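Side-chain contacts in DUF357 domain-containing protein (Archaeoglobus fulgidus DSM 4304, PDB 2OO2), which is of unknown function but folds as a small bundle of three helices that pairs with a second copy of itself: residues V58-A61 against W62-E66; L12-L15 against E16-E19. All coordinates share one frame; numbering follows the deposited sequence.

Contact 1 (V58-A61 against W62-E66)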
loop_
_atom_site.group_PDB
_atom_site.type_symbol
_atom_site.label_atom_id
_atom_site.label_comp_id
_atom_site.label_asym_id
_atom_site.label_seq_id
_atom_site.Cartn_x
_atom_site.Cartn_y
_atom_site.Cartn_z
ATOM N N VAL A 58 -2.040 2.868 -6.374
ATOM C CA VAL A 58 -2.064 4.174 -5.692
ATOM C C VAL A 58 -1.580 4.062 -4.202
ATOM O O VAL A 58 -0.703 4.893 -3.727
ATOM C CB VAL A 58 -3.364 5.015 -5.896
ATOM C CG1 VAL A 58 -4.420 4.662 -4.879
ATOM C CG2 VAL A 58 -2.986 6.544 -5.770
ATOM N N VAL A 59 -1.956 2.951 -3.544
ATOM C CA VAL A 59 -1.615 2.726 -2.130
ATOM C C VAL A 59 -0.119 2.444 -2.152
ATOM O O VAL A 59 0.582 3.056 -1.300
ATOM C CB VAL A 59 -2.269 1.553 -1.566
ATOM C CG1 VAL A 59 -1.931 1.358 -0.167
ATOM C CG2 VAL A 59 -3.851 1.866 -1.542
ATOM N N TRP A 60 0.348 1.538 -3.024
ATOM C CA TRP A 60 1.864 1.318 -3.081
ATOM C C TRP A 60 2.556 2.627 -3.348
ATOM O O TRP A 60 3.678 2.871 -2.719
ATOM C CB TRP A 60 2.269 0.275 -4.150
ATOM C CG TRP A 60 2.193 -1.146 -3.613
ATOM C CD1 TRP A 60 1.137 -2.042 -3.765
ATOM C CD2 TRP A 60 3.135 -1.800 -2.778
ATOM N NE1 TRP A 60 1.401 -3.232 -3.202
ATOM C CE2 TRP A 60 2.635 -3.112 -2.533
ATOM C CE3 TRP A 60 4.375 -1.402 -2.204
ATOM C CZ2 TRP A 60 3.265 -4.017 -1.718
ATOM C CZ3 TRP A 60 5.045 -2.337 -1.442
ATOM C CH2 TRP A 60 4.516 -3.629 -1.187
ATOM N N ALA A 61 2.072 3.419 -4.322
ATOM C CA ALA A 61 2.751 4.747 -4.575
ATOM C C ALA A 61 2.854 5.616 -3.295
ATOM O O ALA A 61 3.997 6.109 -2.911
ATOM C CB ALA A 61 2.104 5.522 -5.741
ATOM N N TRP A 62 1.735 5.729 -2.577
ATOM C CA TRP A 62 1.732 6.449 -1.307
ATOM C C TRP A 62 2.645 5.865 -0.208
ATOM O O TRP A 62 3.281 6.645 0.553
ATOM C CB TRP A 62 0.294 6.604 -0.812
ATOM C CG TRP A 62 -0.341 7.813 -1.388
ATOM C CD1 TRP A 62 -1.379 7.853 -2.350
ATOM C CD2 TRP A 62 -0.069 9.185 -1.052
ATOM N NE1 TRP A 62 -1.693 9.142 -2.604
ATOM C CE2 TRP A 62 -0.946 9.988 -1.816
ATOM C CE3 TRP A 62 0.841 9.819 -0.161
ATOM C CZ2 TRP A 62 -0.932 11.392 -1.752
ATOM C CZ3 TRP A 62 0.833 11.188 -0.091
ATOM C CH2 TRP A 62 -0.021 11.967 -0.890
ATOM N N ALA A 63 2.750 4.524 -0.134
ATOM C CA ALA A 63 3.554 3.897 0.905
ATOM C C ALA A 63 5.036 4.207 0.629
ATOM O O ALA A 63 5.757 4.471 1.580
ATOM C CB ALA A 63 3.371 2.388 0.985
ATOM N N TRP A 64 5.489 4.121 -0.618
ATOM C CA TRP A 64 6.935 4.400 -0.962
ATOM C C TRP A 64 7.225 5.851 -0.602
ATOM O O TRP A 64 8.351 6.169 -0.084
ATOM C CB TRP A 64 7.257 4.172 -2.444
ATOM C CG TRP A 64 7.525 2.704 -2.742
ATOM C CD1 TRP A 64 6.614 1.788 -3.203
ATOM C CD2 TRP A 64 8.737 1.996 -2.504
ATOM N NE1 TRP A 64 7.212 0.534 -3.290
ATOM C CE2 TRP A 64 8.516 0.643 -2.860
ATOM C CE3 TRP A 64 10.011 2.380 -2.026
ATOM C CZ2 TRP A 64 9.522 -0.337 -2.749
ATOM C CZ3 TRP A 64 11.019 1.401 -1.947
ATOM C CH2 TRP A 64 10.767 0.076 -2.287
ATOM N N LEU A 65 6.261 6.725 -0.917
ATOM C CA LEU A 65 6.327 8.151 -0.589
ATOM C C LEU A 65 6.333 8.415 0.921
ATOM O O LEU A 65 7.345 9.002 1.444
ATOM C CB LEU A 65 5.225 8.957 -1.326
ATOM C CG LEU A 65 5.394 10.474 -1.322
ATOM C CD1 LEU A 65 4.459 11.060 -2.378
ATOM C CD2 LEU A 65 5.124 11.089 0.030
ATOM N N GLU A 66 5.319 7.949 1.662
ATOM C CA GLU A 66 5.236 8.138 3.126
ATOM C C GLU A 66 6.397 7.502 3.907
ATOM O O GLU A 66 6.955 8.149 4.745
ATOM C CB GLU A 66 3.931 7.675 3.730
ATOM C CG GLU A 66 2.798 8.626 3.339
ATOM C CD GLU A 66 3.006 10.086 3.823
ATOM O OE1 GLU A 66 2.892 10.390 5.020
ATOM O OE2 GLU A 66 3.216 10.940 2.982
#

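Contact 2 (L12-L15 against E16-E19)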
loop_
_atom_site.group_PDB
_atom_site.type_symbol
_atom_site.label_atom_id
_atom_site.label_comp_id
_atom_site.label_asym_id
_atom_site.label_seq_id
_atom_site.Cartn_x
_atom_site.Cartn_y
_atom_site.Cartn_z
ATOM N N LEU A 12 -9.223 7.863 -7.569
ATOM C CA LEU A 12 -9.055 9.216 -8.135
ATOM C C LEU A 12 -8.583 10.261 -7.119
ATOM O O LEU A 12 -7.782 11.136 -7.476
ATOM C CB LEU A 12 -10.399 9.695 -8.707
ATOM C CG LEU A 12 -10.642 9.190 -10.103
ATOM C CD1 LEU A 12 -12.230 9.346 -10.446
ATOM C CD2 LEU A 12 -9.818 9.950 -11.088
ATOM N N LYS A 13 -9.074 10.170 -5.886
ATOM C CA LYS A 13 -8.898 11.178 -4.866
ATOM C C LYS A 13 -7.380 11.105 -4.534
ATOM O O LYS A 13 -6.663 12.098 -4.579
ATOM C CB LYS A 13 -9.632 10.738 -3.613
ATOM C CG LYS A 13 -9.440 11.637 -2.377
ATOM C CD LYS A 13 -9.783 10.969 -1.070
ATOM C CE LYS A 13 -11.292 10.731 -0.960
ATOM N NZ LYS A 13 -11.788 10.064 0.334
ATOM N N TRP A 14 -6.935 9.896 -4.327
ATOM C CA TRP A 14 -5.535 9.682 -3.833
ATOM C C TRP A 14 -4.534 9.841 -4.957
ATOM O O TRP A 14 -3.287 10.169 -4.754
ATOM C CB TRP A 14 -5.540 8.327 -3.212
ATOM C CG TRP A 14 -6.115 8.358 -1.840
ATOM C CD1 TRP A 14 -7.201 7.676 -1.381
ATOM C CD2 TRP A 14 -5.613 9.101 -0.730
ATOM N NE1 TRP A 14 -7.433 7.962 -0.065
ATOM C CE2 TRP A 14 -6.431 8.817 0.366
ATOM C CE3 TRP A 14 -4.510 9.994 -0.563
ATOM C CZ2 TRP A 14 -6.237 9.413 1.612
ATOM C CZ3 TRP A 14 -4.311 10.576 0.673
ATOM C CH2 TRP A 14 -5.146 10.286 1.751
ATOM N N LEU A 15 -4.986 9.562 -6.156
ATOM C CA LEU A 15 -4.203 9.757 -7.331
ATOM C C LEU A 15 -4.061 11.224 -7.675
ATOM O O LEU A 15 -2.972 11.676 -7.950
ATOM C CB LEU A 15 -4.730 8.945 -8.502
ATOM C CG LEU A 15 -4.024 8.763 -9.807
ATOM C CD1 LEU A 15 -2.661 8.098 -9.714
ATOM C CD2 LEU A 15 -4.932 7.835 -10.621
ATOM N N GLU A 16 -5.137 12.003 -7.632
ATOM C CA GLU A 16 -4.980 13.430 -7.862
ATOM C C GLU A 16 -4.082 14.081 -6.757
ATOM O O GLU A 16 -3.318 14.973 -7.055
ATOM C CB GLU A 16 -6.307 14.098 -7.903
ATOM C CG GLU A 16 -7.181 13.527 -8.995
ATOM C CD GLU A 16 -8.647 14.045 -8.889
ATOM O OE1 GLU A 16 -9.045 14.663 -7.851
ATOM O OE2 GLU A 16 -9.385 13.815 -9.875
ATOM N N ARG A 17 -4.142 13.588 -5.536
ATOM C CA ARG A 17 -3.359 14.153 -4.440
ATOM C C ARG A 17 -1.879 13.836 -4.711
ATOM O O ARG A 17 -1.044 14.737 -4.585
ATOM C CB ARG A 17 -3.824 13.608 -3.075
ATOM C CG ARG A 17 -5.170 14.271 -2.563
ATOM C CD ARG A 17 -5.722 13.482 -1.435
ATOM N NE ARG A 17 -7.002 14.054 -0.971
ATOM C CZ ARG A 17 -7.665 13.560 0.075
ATOM N NH1 ARG A 17 -7.193 12.506 0.737
ATOM N NH2 ARG A 17 -8.815 14.096 0.435
ATOM N N ILE A 18 -1.557 12.602 -5.112
ATOM C CA ILE A 18 -0.116 12.202 -5.196
ATOM C C ILE A 18 0.584 12.818 -6.418
ATOM O O ILE A 18 1.802 13.137 -6.411
ATOM C CB ILE A 18 0.023 10.659 -5.123
ATOM C CG1 ILE A 18 1.438 10.297 -4.679
ATOM C CG2 ILE A 18 -0.417 9.917 -6.445
ATOM C CD1 ILE A 18 1.634 8.756 -4.408
ATOM N N GLU A 19 -0.189 13.010 -7.484
ATOM C CA GLU A 19 0.310 13.667 -8.718
ATOM C C GLU A 19 0.796 15.070 -8.373
ATOM O O GLU A 19 1.782 15.545 -8.913
ATOM C CB GLU A 19 -0.796 13.640 -9.823
ATOM C CG GLU A 19 -0.854 12.280 -10.482
ATOM C CD GLU A 19 -2.059 12.092 -11.448
ATOM O OE1 GLU A 19 -3.005 12.895 -11.365
ATOM O OE2 GLU A 19 -2.001 11.172 -12.293
HETATM O O HOH W 1 -8.418 14.786 -4.727
#

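Contact 1 (V58-A61 against W62-E66)
W62 and W60 carry most of this local contact, each meeting a residue one helical turn away, and together they illustrate how a single helix can send indoles to different sides. W62 lies alongside V58, and the two side chains point the same way. Its ring edge takes the meeting: CD1 of W62 sits 4.0 Å from CG2 of V58 and 3.3 Å from V58 O, which lies near the ring plane. V58 offers that methyl because CG2 stands anti to the backbone N, beside the carbonyl carbon. The backbone joins the same two residues: W62 N donates to V58 O over 2.8 Å in a nearly straight bond.

The second pair is turned differently. The indoles of W60 and W64 share a first torsion, CG anti to the carbonyl carbon (chi1 -85° and -83°), yet their planes are inclined by 34°, so the rings meet obliquely. NE1 of W64 comes within 3.6 Å of CE3 of W60, while W60 O lies at the edge of the W64 ring, near its plane, 3.2 Å from CD1 of W64.

All of this belongs to helix 51-70 of a three-helix bundle, and the indoles divide its surroundings. W62 leans toward helix 3-21, where its NE1 is hydrogen-bonded to the carbonyl oxygen of W14. W60 and W64 both meet the ring of Y38 on helix 29-47, and they also pack on V59 and I67, respectively, of the second subunit.

A61 is buried too; its CB packs on Y38 of helix 29-47 and I18 of helix 3-21, while its carbonyl oxygen accepts a bond from L65 N at 3.1 Å, and CB of L65 rests 3.5 Å from that same oxygen.

Contact 2 (L12-L15 against E16-E19)
R17 sets out with CG anti to the carbonyl carbon (chi1 -77°) and then runs extended as far as NE, while W14 turns its indole by a similar first torsion (chi1 -80°); the two side chains therefore converge from positions three apart on helix 3-21. The result is an i to i+3 cation-pi pair on the first helix of the bundle. CZ of R17 stands 4.5 Å from the centroid of the six-membered ring of W14, over its face, but the guanidinium is almost perpendicular to the ring and presents its edge. NH1 makes the approach, reaching 3.2 Å from CH2 of W14.

K13 runs alongside R17 and lays its aliphatic part over one guanidinium face, with CD of K13 3.5 Å from CZ of R17. The ammonium group of K13 instead forms a salt bridge with E10, whose carboxylate also accepts a bond from NE1 of W14.

On the buried side, L15 and I18 pack against helix 29-47, and I18 also touches helix 51-70. The carboxylate of E19 passes near L15 and pairs with R43. A water links backbone and side chain, donating to K13 O and to OE1 of E16, 3.2 Å from each.

In the fold
From the N terminus, contact 2 comes first, within helix 3-21; the chain then passes through strand 25-27 and helix 29-47 before contact 1 arises within helix 51-70, ahead of strand 74-76. Each contact pairs residues about one turn apart on its own helix and closes no long loop. They stand in series, neither nested nor crossed. Their centres are 11 Å apart, yet they touch in space: the indole of W62 meets W14 edge-to-face, A61 and W62 pack on I18, and V58 approaches L15. These meetings join the first and last helices of the bundle, while both contacts also lean on helix 29-47. Contact 1 alone reaches the second subunit.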